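Local structure of dipeptide Epimerase (Enterococcus faecalis V583, 3JVA) at residues B[203-217]-B[229-242]. The protein belongs to the mandelate racemase/muconate lactonizing enzyme family of the enolase superfamily and binds a magnesium ion in its barrel domain. Numbering follows the deposited sequence.
With MG (magnesium ion), chain O.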
ATOM      1  N   ILE B 203     -23.398   3.757  19.332  1.00 25.18           N
ATOM      2  CA  ILE B 203     -24.181   2.992  18.375  1.00 24.37           C
ATOM      3  C   ILE B 203     -24.481   1.579  18.872  1.00 26.01           C
ATOM      4  O   ILE B 203     -25.604   1.088  18.728  1.00 24.92           O
ATOM      5  CB  ILE B 203     -23.473   2.957  17.002  1.00 23.63           C
ATOM      6  CG1 ILE B 203     -23.461   4.373  16.413  1.00 23.36           C
ATOM      7  CG2 ILE B 203     -24.199   2.009  16.054  1.00 22.72           C
ATOM      8  CD1 ILE B 203     -22.624   4.525  15.150  1.00 24.10           C
ATOM      9  N   GLN B 204     -23.493   0.923  19.471  1.00 26.35           N
ATOM     10  CA  GLN B 204     -23.728  -0.420  19.978  1.00 28.57           C
ATOM     11  C   GLN B 204     -24.742  -0.396  21.121  1.00 28.30           C
ATOM     12  O   GLN B 204     -25.487  -1.353  21.315  1.00 29.46           O
ATOM     13  CB  GLN B 204     -22.414  -1.058  20.424  1.00 29.53           C
ATOM     14  CG  GLN B 204     -21.453  -1.227  19.265  1.00 32.91           C
ATOM     15  CD  GLN B 204     -20.221  -2.009  19.627  1.00 35.56           C
ATOM     16  OE1 GLN B 204     -19.573  -1.738  20.638  1.00 36.50           O
ATOM     17  NE2 GLN B 204     -19.880  -2.984  18.791  1.00 36.52           N
ATOM     18  N   ALA B 205     -24.782   0.702  21.867  1.00 28.47           N
ATOM     19  CA  ALA B 205     -25.738   0.824  22.966  1.00 28.20           C
ATOM     20  C   ALA B 205     -27.142   1.036  22.401  1.00 28.11           C
ATOM     21  O   ALA B 205     -28.114   0.455  22.886  1.00 26.60           O
ATOM     22  CB  ALA B 205     -25.353   1.982  23.870  1.00 28.67           C
ATOM     23  N   LEU B 206     -27.246   1.867  21.368  1.00 26.54           N
ATOM     24  CA  LEU B 206     -28.536   2.136  20.742  1.00 27.11           C
ATOM     25  C   LEU B 206     -29.036   0.925  19.960  1.00 26.21           C
ATOM     26  O   LEU B 206     -30.246   0.717  19.832  1.00 25.25           O
ATOM     27  CB  LEU B 206     -28.431   3.340  19.794  1.00 28.26           C
ATOM     28  CG  LEU B 206     -28.479   4.765  20.359  1.00 32.86           C
ATOM     29  CD1 LEU B 206     -29.865   5.059  20.907  1.00 33.86           C
ATOM     30  CD2 LEU B 206     -27.444   4.931  21.432  1.00 35.82           C
ATOM     31  N   ALA B 207     -28.105   0.132  19.440  1.00 24.69           N
ATOM     32  CA  ALA B 207     -28.446  -1.050  18.650  1.00 26.32           C
ATOM     33  C   ALA B 207     -29.342  -2.048  19.382  1.00 27.61           C
ATOM     34  O   ALA B 207     -30.044  -2.830  18.746  1.00 25.85           O
ATOM     35  CB  ALA B 207     -27.173  -1.750  18.175  1.00 27.19           C
ATOM     36  N   ASP B 208     -29.313  -2.030  20.712  1.00 29.39           N
ATOM     37  CA  ASP B 208     -30.142  -2.949  21.492  1.00 33.13           C
ATOM     38  C   ASP B 208     -31.630  -2.741  21.224  1.00 33.80           C
ATOM     39  O   ASP B 208     -32.450  -3.599  21.551  1.00 33.95           O
ATOM     40  CB  ASP B 208     -29.892  -2.777  22.994  1.00 35.54           C
ATOM     41  CG  ASP B 208     -28.501  -3.220  23.413  1.00 38.35           C
ATOM     42  OD1 ASP B 208     -28.018  -4.245  22.891  1.00 40.10           O
ATOM     43  OD2 ASP B 208     -27.897  -2.550  24.279  1.00 42.09           O
ATOM     44  N   TYR B 209     -31.976  -1.604  20.631  1.00 33.24           N
ATOM     45  CA  TYR B 209     -33.370  -1.290  20.343  1.00 33.65           C
ATOM     46  C   TYR B 209     -33.752  -1.512  18.887  1.00 34.21           C
ATOM     47  O   TYR B 209     -34.807  -1.063  18.440  1.00 35.66           O
ATOM     48  CB  TYR B 209     -33.658   0.157  20.749  1.00 34.01           C
ATOM     49  CG  TYR B 209     -33.476   0.378  22.229  1.00 34.72           C
ATOM     50  CD1 TYR B 209     -34.456  -0.025  23.137  1.00 35.37           C
ATOM     51  CD2 TYR B 209     -32.295   0.917  22.732  1.00 34.41           C
ATOM     52  CE1 TYR B 209     -34.261   0.098  24.507  1.00 36.28           C
ATOM     53  CE2 TYR B 209     -32.090   1.044  24.104  1.00 36.66           C
ATOM     54  CZ  TYR B 209     -33.078   0.631  24.984  1.00 36.58           C
ATOM     55  OH  TYR B 209     -32.877   0.741  26.339  1.00 39.45           O
ATOM     56  N   GLN B 210     -32.894  -2.218  18.154  1.00 31.62           N
ATOM     57  CA  GLN B 210     -33.133  -2.508  16.747  1.00 31.38           C
ATOM     58  C   GLN B 210     -33.135  -1.219  15.929  1.00 30.44           C
ATOM     59  O   GLN B 210     -34.178  -0.597  15.726  1.00 31.79           O
ATOM     60  CB  GLN B 210     -34.473  -3.228  16.560  1.00 33.54           C
ATOM     61  CG  GLN B 210     -34.796  -3.520  15.101  1.00 38.07           C
ATOM     62  CD  GLN B 210     -36.214  -4.022  14.896  1.00 40.91           C
ATOM     63  OE1 GLN B 210     -36.588  -5.088  15.389  1.00 43.43           O
ATOM     64  NE2 GLN B 210     -37.012  -3.252  14.161  1.00 41.05           N
ATOM     65  N   ILE B 211     -31.961  -0.830  15.456  1.00 28.36           N
ATOM     66  CA  ILE B 211     -31.826   0.387  14.669  1.00 28.37           C
ATOM     67  C   ILE B 211     -31.576   0.030  13.216  1.00 27.35           C
ATOM     68  O   ILE B 211     -30.735  -0.815  12.924  1.00 27.40           O
ATOM     69  CB  ILE B 211     -30.661   1.238  15.196  1.00 27.38           C
ATOM     70  CG1 ILE B 211     -30.914   1.589  16.662  1.00 28.92           C
ATOM     71  CG2 ILE B 211     -30.504   2.498  14.359  1.00 28.21           C
ATOM     72  CD1 ILE B 211     -32.267   2.234  16.917  1.00 27.56           C
ATOM     73  N   GLU B 212     -32.316   0.655  12.304  1.00 25.49           N
ATOM     74  CA  GLU B 212     -32.135   0.373  10.886  1.00 24.62           C
ATOM     75  C   GLU B 212     -30.799   0.913  10.380  1.00 24.81           C
ATOM     76  O   GLU B 212     -30.100   0.251   9.606  1.00 25.00           O
ATOM     77  CB  GLU B 212     -33.255   0.989  10.049  1.00 26.57           C
ATOM     78  CG  GLU B 212     -33.052   0.734   8.565  1.00 28.39           C
ATOM     79  CD  GLU B 212     -33.852   1.665   7.688  1.00 31.59           C
ATOM     80  OE1 GLU B 212     -34.130   2.798   8.124  1.00 33.47           O
ATOM     81  OE2 GLU B 212     -34.182   1.269   6.555  1.00 31.94           O
ATOM     82  N   LEU B 213     -30.458   2.127  10.804  1.00 23.23           N
ATOM     83  CA  LEU B 213     -29.204   2.744  10.396  1.00 21.36           C
ATOM     84  C   LEU B 213     -28.883   3.989  11.203  1.00 21.22           C
ATOM     85  O   LEU B 213     -29.759   4.587  11.835  1.00 21.78           O
ATOM     86  CB  LEU B 213     -29.253   3.102   8.905  1.00 22.55           C
ATOM     87  CG  LEU B 213     -30.292   4.152   8.488  1.00 22.37           C
ATOM     88  CD1 LEU B 213     -29.777   5.565   8.804  1.00 23.00           C
ATOM     89  CD2 LEU B 213     -30.569   4.022   6.996  1.00 23.03           C
ATOM     90  N   VAL B 214     -27.611   4.373  11.177  1.00 21.30           N
ATOM     91  CA  VAL B 214     -27.159   5.571  11.863  1.00 21.32           C
ATOM     92  C   VAL B 214     -26.461   6.449  10.838  1.00 21.39           C
ATOM     93  O   VAL B 214     -25.512   6.029  10.174  1.00 20.31           O
ATOM     94  CB  VAL B 214     -26.184   5.257  13.001  1.00 22.91           C
ATOM     95  CG1 VAL B 214     -25.653   6.556  13.594  1.00 21.15           C
ATOM     96  CG2 VAL B 214     -26.894   4.440  14.072  1.00 21.06           C
ATOM     97  N   GLU B 215     -26.957   7.671  10.735  1.00 21.68           N
ATOM     98  CA  GLU B 215     -26.462   8.663   9.799  1.00 21.12           C
ATOM     99  C   GLU B 215     -25.333   9.508  10.383  1.00 21.25           C
ATOM    100  O   GLU B 215     -25.407   9.947  11.529  1.00 22.52           O
ATOM    101  CB  GLU B 215     -27.630   9.569   9.420  1.00 24.29           C
ATOM    102  CG  GLU B 215     -27.510  10.293   8.122  1.00 26.48           C
ATOM    103  CD  GLU B 215     -28.777  11.064   7.804  1.00 25.06           C
ATOM    104  OE1 GLU B 215     -29.889  10.531   8.046  1.00 24.66           O
ATOM    105  OE2 GLU B 215     -28.663  12.194   7.310  1.00 25.20           O
ATOM    106  N   GLN B 216     -24.294   9.720   9.577  1.00 21.03           N
ATOM    107  CA  GLN B 216     -23.142  10.554   9.922  1.00 20.47           C
ATOM    108  C   GLN B 216     -22.770  10.624  11.407  1.00 20.93           C
ATOM    109  O   GLN B 216     -22.957  11.651  12.053  1.00 22.39           O
ATOM    110  CB  GLN B 216     -23.404  11.972   9.402  1.00 20.48           C
ATOM    111  CG  GLN B 216     -22.180  12.864   9.303  1.00 20.97           C
ATOM    112  CD  GLN B 216     -21.236  12.422   8.209  1.00 22.46           C
ATOM    113  OE1 GLN B 216     -21.661  12.122   7.087  1.00 22.79           O
ATOM    114  NE2 GLN B 216     -19.946  12.381   8.521  1.00 23.42           N
ATOM    115  N   PRO B 217     -22.201   9.541  11.956  1.00 21.28           N
ATOM    116  CA  PRO B 217     -21.831   9.555  13.371  1.00 21.71           C
ATOM    117  C   PRO B 217     -20.633  10.435  13.749  1.00 22.45           C
ATOM    118  O   PRO B 217     -20.485  10.808  14.910  1.00 23.36           O
ATOM    119  CB  PRO B 217     -21.600   8.079  13.679  1.00 22.55           C
ATOM    120  CG  PRO B 217     -21.071   7.548  12.385  1.00 22.10           C
ATOM    121  CD  PRO B 217     -21.969   8.216  11.356  1.00 20.84           C
ATOM    122  N   VAL B 229     -15.850   3.493  12.169  1.00 22.54           N
ATOM    123  CA  VAL B 229     -17.157   3.183  12.737  1.00 21.54           C
ATOM    124  C   VAL B 229     -17.872   2.117  11.913  1.00 22.81           C
ATOM    125  O   VAL B 229     -18.322   1.102  12.440  1.00 21.64           O
ATOM    126  CB  VAL B 229     -18.046   4.437  12.801  1.00 22.12           C
ATOM    127  CG1 VAL B 229     -19.411   4.078  13.374  1.00 20.19           C
ATOM    128  CG2 VAL B 229     -17.377   5.497  13.649  1.00 21.51           C
ATOM    129  N   THR B 230     -17.965   2.348  10.610  1.00 22.56           N
ATOM    130  CA  THR B 230     -18.625   1.405   9.724  1.00 23.17           C
ATOM    131  C   THR B 230     -18.082  -0.010   9.885  1.00 24.07           C
ATOM    132  O   THR B 230     -18.844  -0.977   9.937  1.00 24.19           O
ATOM    133  CB  THR B 230     -18.456   1.843   8.262  1.00 23.20           C
ATOM    134  OG1 THR B 230     -19.052   3.134   8.093  1.00 23.06           O
ATOM    135  CG2 THR B 230     -19.111   0.841   7.317  1.00 23.12           C
ATOM    136  N   SER B 231     -16.763  -0.119   9.982  1.00 24.75           N
ATOM    137  CA  SER B 231     -16.107  -1.414  10.106  1.00 26.37           C
ATOM    138  C   SER B 231     -16.184  -2.038  11.498  1.00 26.82           C
ATOM    139  O   SER B 231     -15.886  -3.218  11.658  1.00 27.64           O
ATOM    140  CB  SER B 231     -14.637  -1.286   9.702  1.00 27.87           C
ATOM    141  OG  SER B 231     -13.904  -0.555  10.674  1.00 32.63           O
ATOM    142  N   GLN B 232     -16.584  -1.262  12.501  1.00 25.94           N
ATOM    143  CA  GLN B 232     -16.648  -1.796  13.860  1.00 26.94           C
ATOM    144  C   GLN B 232     -18.033  -2.154  14.382  1.00 27.56           C
ATOM    145  O   GLN B 232     -18.150  -2.886  15.370  1.00 29.36           O
ATOM    146  CB  GLN B 232     -15.988  -0.820  14.836  1.00 27.20           C
ATOM    147  CG  GLN B 232     -14.498  -0.621  14.612  1.00 30.56           C
ATOM    148  CD  GLN B 232     -13.718  -1.914  14.721  1.00 35.05           C
ATOM    149  OE1 GLN B 232     -13.931  -2.705  15.645  1.00 35.86           O
ATOM    150  NE2 GLN B 232     -12.803  -2.138  13.782  1.00 34.62           N
ATOM    151  N   VAL B 233     -19.082  -1.650  13.743  1.00 25.65           N
ATOM    152  CA  VAL B 233     -20.436  -1.950  14.201  1.00 23.89           C
ATOM    153  C   VAL B 233     -21.250  -2.685  13.149  1.00 26.93           C
ATOM    154  O   VAL B 233     -21.010  -2.537  11.947  1.00 26.51           O
ATOM    155  CB  VAL B 233     -21.196  -0.662  14.593  1.00 22.18           C
ATOM    156  CG1 VAL B 233     -20.366   0.158  15.571  1.00 22.03           C
ATOM    157  CG2 VAL B 233     -21.519   0.156  13.348  1.00 20.61           C
ATOM    158  N   ASN B 234     -22.216  -3.479  13.604  1.00 25.54           N
ATOM    159  CA  ASN B 234     -23.080  -4.219  12.689  1.00 28.06           C
ATOM    160  C   ASN B 234     -24.131  -3.295  12.075  1.00 26.69           C
ATOM    161  O   ASN B 234     -24.623  -3.545  10.974  1.00 26.18           O
ATOM    162  CB  ASN B 234     -23.792  -5.362  13.422  1.00 31.62           C
ATOM    163  CG  ASN B 234     -22.849  -6.476  13.819  1.00 35.48           C
ATOM    164  OD1 ASN B 234     -21.990  -6.883  13.037  1.00 36.54           O
ATOM    165  ND2 ASN B 234     -23.011  -6.988  15.035  1.00 39.71           N
ATOM    166  N   THR B 235     -24.470  -2.229  12.792  1.00 24.99           N
ATOM    167  CA  THR B 235     -25.480  -1.291  12.315  1.00 24.65           C
ATOM    168  C   THR B 235     -25.060  -0.599  11.026  1.00 24.60           C
ATOM    169  O   THR B 235     -23.905  -0.198  10.872  1.00 24.09           O
ATOM    170  CB  THR B 235     -25.785  -0.214  13.379  1.00 24.85           C
ATOM    171  OG1 THR B 235     -26.322  -0.839  14.553  1.00 24.09           O
ATOM    172  CG2 THR B 235     -26.797   0.787  12.849  1.00 25.31           C
ATOM    173  N   THR B 236     -26.009  -0.472  10.103  1.00 23.59           N
ATOM    174  CA  THR B 236     -25.773   0.195   8.823  1.00 23.97           C
ATOM    175  C   THR B 236     -25.387   1.652   9.075  1.00 21.55           C
ATOM    176  O   THR B 236     -26.093   2.374   9.778  1.00 21.29           O
ATOM    177  CB  THR B 236     -27.045   0.165   7.951  1.00 25.36           C
ATOM    178  OG1 THR B 236     -27.345  -1.192   7.596  1.00 28.92           O
ATOM    179  CG2 THR B 236     -26.859   1.006   6.688  1.00 23.54           C
ATOM    180  N   ILE B 237     -24.266   2.080   8.498  1.00 20.98           N
ATOM    181  CA  ILE B 237     -23.793   3.452   8.660  1.00 19.85           C
ATOM    182  C   ILE B 237     -23.969   4.208   7.348  1.00 19.70           C
ATOM    183  O   ILE B 237     -23.572   3.722   6.288  1.00 20.51           O
ATOM    184  CB  ILE B 237     -22.304   3.496   9.049  1.00 19.83           C
ATOM    185  CG1 ILE B 237     -22.097   2.784  10.391  1.00 22.62           C
ATOM    186  CG2 ILE B 237     -21.835   4.937   9.151  1.00 21.81           C
ATOM    187  CD1 ILE B 237     -22.877   3.408  11.533  1.00 24.80           C
ATOM    188  N   MET B 238     -24.561   5.393   7.431  1.00 18.54           N
ATOM    189  CA  MET B 238     -24.813   6.213   6.252  1.00 20.07           C
ATOM    190  C   MET B 238     -24.109   7.557   6.313  1.00 20.93           C
ATOM    191  O   MET B 238     -24.093   8.223   7.349  1.00 21.10           O
ATOM    192  CB  MET B 238     -26.326   6.434   6.092  1.00 20.44           C
ATOM    193  CG  MET B 238     -26.724   7.439   5.018  1.00 21.89           C
ATOM    194  SD  MET B 238     -28.534   7.507   4.819  1.00 25.01           S
ATOM    195  CE  MET B 238     -29.036   7.960   6.423  1.00 31.02           C
ATOM    196  N   ALA B 239     -23.513   7.951   5.195  1.00 21.33           N
ATOM    197  CA  ALA B 239     -22.844   9.239   5.130  1.00 20.88           C
ATOM    198  C   ALA B 239     -23.859  10.282   4.667  1.00 20.52           C
ATOM    199  O   ALA B 239     -24.655  10.022   3.772  1.00 21.42           O
ATOM    200  CB  ALA B 239     -21.674   9.185   4.141  1.00 20.07           C
ATOM    201  N   ASP B 240     -23.848  11.446   5.302  1.00 20.59           N
ATOM    202  CA  ASP B 240     -24.729  12.538   4.906  1.00 21.65           C
ATOM    203  C   ASP B 240     -23.817  13.724   4.591  1.00 21.75           C
ATOM    204  O   ASP B 240     -23.429  13.918   3.441  1.00 22.53           O
ATOM    205  CB  ASP B 240     -25.714  12.913   6.020  1.00 22.27           C
ATOM    206  CG  ASP B 240     -26.690  14.019   5.598  1.00 21.86           C
ATOM    207  OD1 ASP B 240     -26.468  14.657   4.548  1.00 22.04           O
ATOM    208  OD2 ASP B 240     -27.679  14.262   6.316  1.00 21.54           O
ATOM    209  N   GLU B 241     -23.456  14.492   5.617  1.00 21.96           N
ATOM    210  CA  GLU B 241     -22.598  15.657   5.433  1.00 22.23           C
ATOM    211  C   GLU B 241     -21.254  15.336   4.765  1.00 22.90           C
ATOM    212  O   GLU B 241     -20.654  16.215   4.143  1.00 23.38           O
ATOM    213  CB  GLU B 241     -22.359  16.368   6.778  1.00 22.21           C
ATOM    214  CG  GLU B 241     -23.550  17.184   7.323  1.00 23.32           C
ATOM    215  CD  GLU B 241     -24.716  16.334   7.827  1.00 24.16           C
ATOM    216  OE1 GLU B 241     -24.523  15.129   8.103  1.00 24.71           O
ATOM    217  OE2 GLU B 241     -25.832  16.884   7.968  1.00 25.11           O
ATOM    218  N   SER B 242     -20.782  14.093   4.881  1.00 22.94           N
ATOM    219  CA  SER B 242     -19.514  13.711   4.253  1.00 23.89           C
ATOM    220  C   SER B 242     -19.666  13.629   2.736  1.00 23.25           C
ATOM    221  O   SER B 242     -18.672  13.537   2.014  1.00 23.97           O
ATOM    222  CB  SER B 242     -19.008  12.358   4.780  1.00 23.72           C
ATOM    223  OG  SER B 242     -18.454  12.484   6.081  1.00 23.39           O
TER
HETATM  224 MG    MG O 358     -28.462  13.765   8.132  1.00 20.74          MG
HETATM  225  O   HOH W   1     -28.351  -2.300  13.959  1.00 35.95           O
HETATM  226  O   HOH W   2     -28.684  -1.796  10.964  1.00 26.51           O
HETATM  227  O   HOH W   3     -30.341  -1.814   7.784  1.00 43.15           O
HETATM  228  O   HOH W   4     -28.349  15.739   8.683  1.00 24.42           O
HETATM  229  O   HOH W   5     -26.600  13.515   9.008  1.00 23.68           O
HETATM  230  O   HOH W   6     -30.394  14.385   7.426  1.00 23.66           O
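Val214 and Glu215 pair in parallel register with Ile237 and Met238, strands 213-215 and 236-239 running 26° apart, and Val214 N to Thr236 O (2.9 Å), Met238 N to Val214 O and Gln216 N to Met238 O form the backbone ladder. Just past the strand ends, the side-chain carboxamide of Gln216 takes over, binding the backbone of the turn that follows strand 236-239. The chain, bent at chi2 (69°), brings OE1 to two backbone donors: Asp240 N at 2.9 Å, in the carbonyl plane, and Ser242 N at 3.1 Å, from above that plane. NE2 gives one bond to Ser242 OG, tilted somewhat from the amide plane, and another to Val218 O, so bonds at both ends fix the amide's rotation. Ser242 OG is also bonded to Arg220 O.

Glu215 and Asp240 share the magnesium ion through OE2 (1.8 Å) and OD2 (2.0 Å), their carboxylates turned 42° apart; Asp189 and three waters complete six ligands. Glu241 belongs to the second shell, its OE1 and OE2 each accepting from a metal-bound water, while Lys267 forms a salt bridge with Asp240 OD1. Alongside Glu215, Met238 points the same way and a bend at chi3 turns CE against Glu215 CG and Leu213 CD1, the latter a tight 3.5 Å.

On the face bearing Val214 and Ile237, Ile203 CD1 touches both Val229 CG1 and Ile237 CD1, the latter at 3.8 Å, and its CG2 meets Thr235 CB. Nearer the strand starts, waters link Ile211 O to Thr235 OG1 and Glu212 O to Thr236. This is a beta-alpha-beta crossover of the enolase-type barrel: helix 223-232 connects the two strands and packs beside helix 196-206, strand 185-189 flanks 213-215, and strand 260-263 flanks 236-239.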